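Local coordinates for chitin elicitor-binding protein (Oryza sativa subsp. japonica, PDB 5JCD) that binds chitin oligosaccharides from fungal cell walls through its LysM ectodomain and takes part in signalling that triggers plant defence, at residues Ile84-Pro89 with Ser125-Ile130. Numbering follows the deposited sequence.
Sequences IYVVQP and SQTLWI
Y85 and L128 form the hydrogen-bonded pair of a short antiparallel ladder. The N-H and C=O of each residue are both used. Y85 N donates to L128 O at 2.6 Å, almost straight (172°) and in the carbonyl plane. L128 N returns a bond of 2.6 Å to Y85 O, but this donor is tilted from the carbonyl plane. Both carbonyls also take a CA-H contact, L128 O from I84 and Y85 O from T127. Backbone hydrogen bonding continues past the strand ends. V87 N donates to Q126 O at 2.9 Å, and V86 CA lies 3.2 Å from the same oxygen. S125 N closes the series on V87 O at 2.6 Å.

I84, V86, T127 and W129 share one face. T127 CG2 touches V86 CG1 at 3.7 Å and also meets I84 CG2. I84 CD1 lies near W129 CB. T127 is a chitin-binding residue. Y85 and L128 point to the opposite face, where V87 and I130 beyond the strands add apolar contacts. The V87 branch beside its backbone N, CG2, is the one turned onto L128, 3.6 Å from CD1. Y85 CB rests on I130 CG1. The tyrosine CG is anti to the backbone N (chi1 -175°), and the ring swings off toward D91, whose OD2 bonds both Y85 OH and Q88 N.

The two strands form the small sheet of the LysM 1 domain, a beta-alpha-alpha-beta fold whose two helices lie between them in sequence. Y85 and L128 pack on helix 93-100, while I130 and W129 reach I110 and A113 of helix 107-113. W129 N is bound by OD1 of the chitin-binding N114, R81 makes a cation-pi contact with the indole, and NE1 donates to S79 O at the end of strand 76-79, which links this sheet to the larger one.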
loop_
_atom_site.group_PDB
_atom_site.type_symbol
_atom_site.label_atom_id
_atom_site.label_comp_id
_atom_site.label_asym_id
_atom_site.label_seq_id
_atom_site.Cartn_x
_atom_site.Cartn_y
_atom_site.Cartn_z
ATOM N N ILE A 84 7.482 -7.121 -7.190
ATOM C CA ILE A 84 8.074 -8.455 -7.070
ATOM C C ILE A 84 9.162 -8.456 -6.009
ATOM O O ILE A 84 10.038 -7.588 -6.016
ATOM C CB ILE A 84 8.672 -8.891 -8.418
ATOM C CG1 ILE A 84 7.554 -9.406 -9.314
ATOM C CG2 ILE A 84 9.733 -9.971 -8.237
ATOM C CD1 ILE A 84 6.738 -10.440 -8.628
ATOM N N TYR A 85 9.106 -9.416 -5.089
ATOM C CA TYR A 85 10.145 -9.497 -4.064
ATOM C C TYR A 85 10.959 -10.788 -4.153
ATOM O O TYR A 85 10.408 -11.898 -4.159
ATOM C CB TYR A 85 9.554 -9.348 -2.658
ATOM C CG TYR A 85 10.613 -9.306 -1.592
ATOM C CD1 TYR A 85 11.216 -8.109 -1.231
ATOM C CD2 TYR A 85 11.043 -10.476 -0.967
ATOM C CE1 TYR A 85 12.207 -8.076 -0.258
ATOM C CE2 TYR A 85 12.020 -10.455 0.001
ATOM C CZ TYR A 85 12.604 -9.261 0.359
ATOM O OH TYR A 85 13.583 -9.263 1.335
ATOM N N VAL A 86 12.278 -10.631 -4.208
ATOM C CA VAL A 86 13.194 -11.776 -4.209
ATOM C C VAL A 86 13.649 -12.173 -2.796
ATOM O O VAL A 86 14.310 -11.409 -2.094
ATOM C CB VAL A 86 14.401 -11.509 -5.136
ATOM C CG1 VAL A 86 13.942 -11.458 -6.574
ATOM C CG2 VAL A 86 15.073 -10.186 -4.782
ATOM N N VAL A 87 13.278 -13.379 -2.389
ATOM C CA VAL A 87 13.587 -13.901 -1.064
ATOM C C VAL A 87 15.087 -13.925 -0.777
ATOM O O VAL A 87 15.886 -14.316 -1.627
ATOM C CB VAL A 87 13.058 -15.325 -0.894
ATOM C CG1 VAL A 87 13.382 -15.849 0.498
ATOM C CG2 VAL A 87 11.585 -15.362 -1.156
ATOM N N GLN A 88 15.460 -13.454 0.405
ATOM C CA GLN A 88 16.856 -13.407 0.803
ATOM C C GLN A 88 17.276 -14.547 1.734
ATOM O O GLN A 88 16.415 -15.227 2.302
ATOM C CB GLN A 88 17.158 -12.032 1.389
ATOM C CG GLN A 88 16.761 -10.938 0.437
ATOM C CD GLN A 88 17.625 -10.918 -0.819
ATOM O OE1 GLN A 88 17.697 -11.903 -1.563
ATOM N NE2 GLN A 88 18.276 -9.785 -1.068
ATOM N N PRO A 89 18.607 -14.760 1.875
ATOM C CA PRO A 89 19.177 -15.810 2.723
ATOM C C PRO A 89 18.414 -16.089 4.009
ATOM O O PRO A 89 18.031 -17.243 4.220
ATOM C CB PRO A 89 20.564 -15.254 3.054
ATOM C CG PRO A 89 20.933 -14.427 1.860
ATOM C CD PRO A 89 19.669 -14.053 1.130
ATOM N N SER A 125 16.145 -16.309 -3.281
ATOM C CA SER A 125 16.207 -15.838 -4.675
ATOM C C SER A 125 14.948 -16.150 -5.483
ATOM O O SER A 125 14.830 -15.779 -6.662
ATOM C CB SER A 125 17.474 -16.325 -5.393
ATOM O OG SER A 125 17.867 -15.397 -6.384
ATOM N N GLN A 126 14.010 -16.823 -4.830
ATOM C CA GLN A 126 12.665 -17.007 -5.350
ATOM C C GLN A 126 11.958 -15.639 -5.464
ATOM O O GLN A 126 12.188 -14.745 -4.645
ATOM C CB GLN A 126 11.884 -17.910 -4.399
ATOM C CG GLN A 126 10.401 -18.050 -4.691
ATOM C CD GLN A 126 9.697 -18.861 -3.627
ATOM O OE1 GLN A 126 10.294 -19.226 -2.616
ATOM N NE2 GLN A 126 8.431 -19.162 -3.854
ATOM N N THR A 127 11.131 -15.467 -6.494
ATOM C CA THR A 127 10.377 -14.229 -6.646
ATOM C C THR A 127 8.971 -14.362 -6.067
ATOM O O THR A 127 8.252 -15.327 -6.344
ATOM C CB THR A 127 10.239 -13.807 -8.109
ATOM O OG1 THR A 127 9.686 -14.897 -8.846
ATOM C CG2 THR A 127 11.591 -13.404 -8.708
ATOM N N LEU A 128 8.588 -13.377 -5.262
ATOM C CA LEU A 128 7.269 -13.349 -4.642
ATOM C C LEU A 128 6.486 -12.133 -5.149
ATOM O O LEU A 128 7.028 -11.024 -5.243
ATOM C CB LEU A 128 7.394 -13.272 -3.117
ATOM C CG LEU A 128 8.123 -14.352 -2.319
ATOM C CD1 LEU A 128 8.312 -13.904 -0.876
ATOM C CD2 LEU A 128 7.339 -15.650 -2.368
ATOM N N TRP A 129 5.223 -12.346 -5.503
ATOM C CA TRP A 129 4.321 -11.236 -5.804
ATOM C C TRP A 129 3.771 -10.699 -4.494
ATOM O O TRP A 129 3.117 -11.429 -3.756
ATOM C CB TRP A 129 3.155 -11.703 -6.680
ATOM C CG TRP A 129 2.048 -10.679 -6.817
ATOM C CD1 TRP A 129 2.191 -9.313 -6.884
ATOM C CD2 TRP A 129 0.632 -10.933 -6.862
ATOM N NE1 TRP A 129 0.962 -8.712 -6.993
ATOM C CE2 TRP A 129 -0.016 -9.674 -6.981
ATOM C CE3 TRP A 129 -0.153 -12.099 -6.829
ATOM C CZ2 TRP A 129 -1.414 -9.544 -7.062
ATOM C CZ3 TRP A 129 -1.548 -11.971 -6.912
ATOM C CH2 TRP A 129 -2.164 -10.695 -7.023
ATOM N N ILE A 130 3.999 -9.420 -4.220
ATOM C CA ILE A 130 3.451 -8.797 -3.022
ATOM C C ILE A 130 2.130 -8.078 -3.370
ATOM O O ILE A 130 2.132 -7.068 -4.067
ATOM C CB ILE A 130 4.459 -7.784 -2.431
ATOM C CG1 ILE A 130 5.838 -8.431 -2.237
ATOM C CG2 ILE A 130 3.936 -7.176 -1.141
ATOM C CD1 ILE A 130 5.851 -9.637 -1.293
#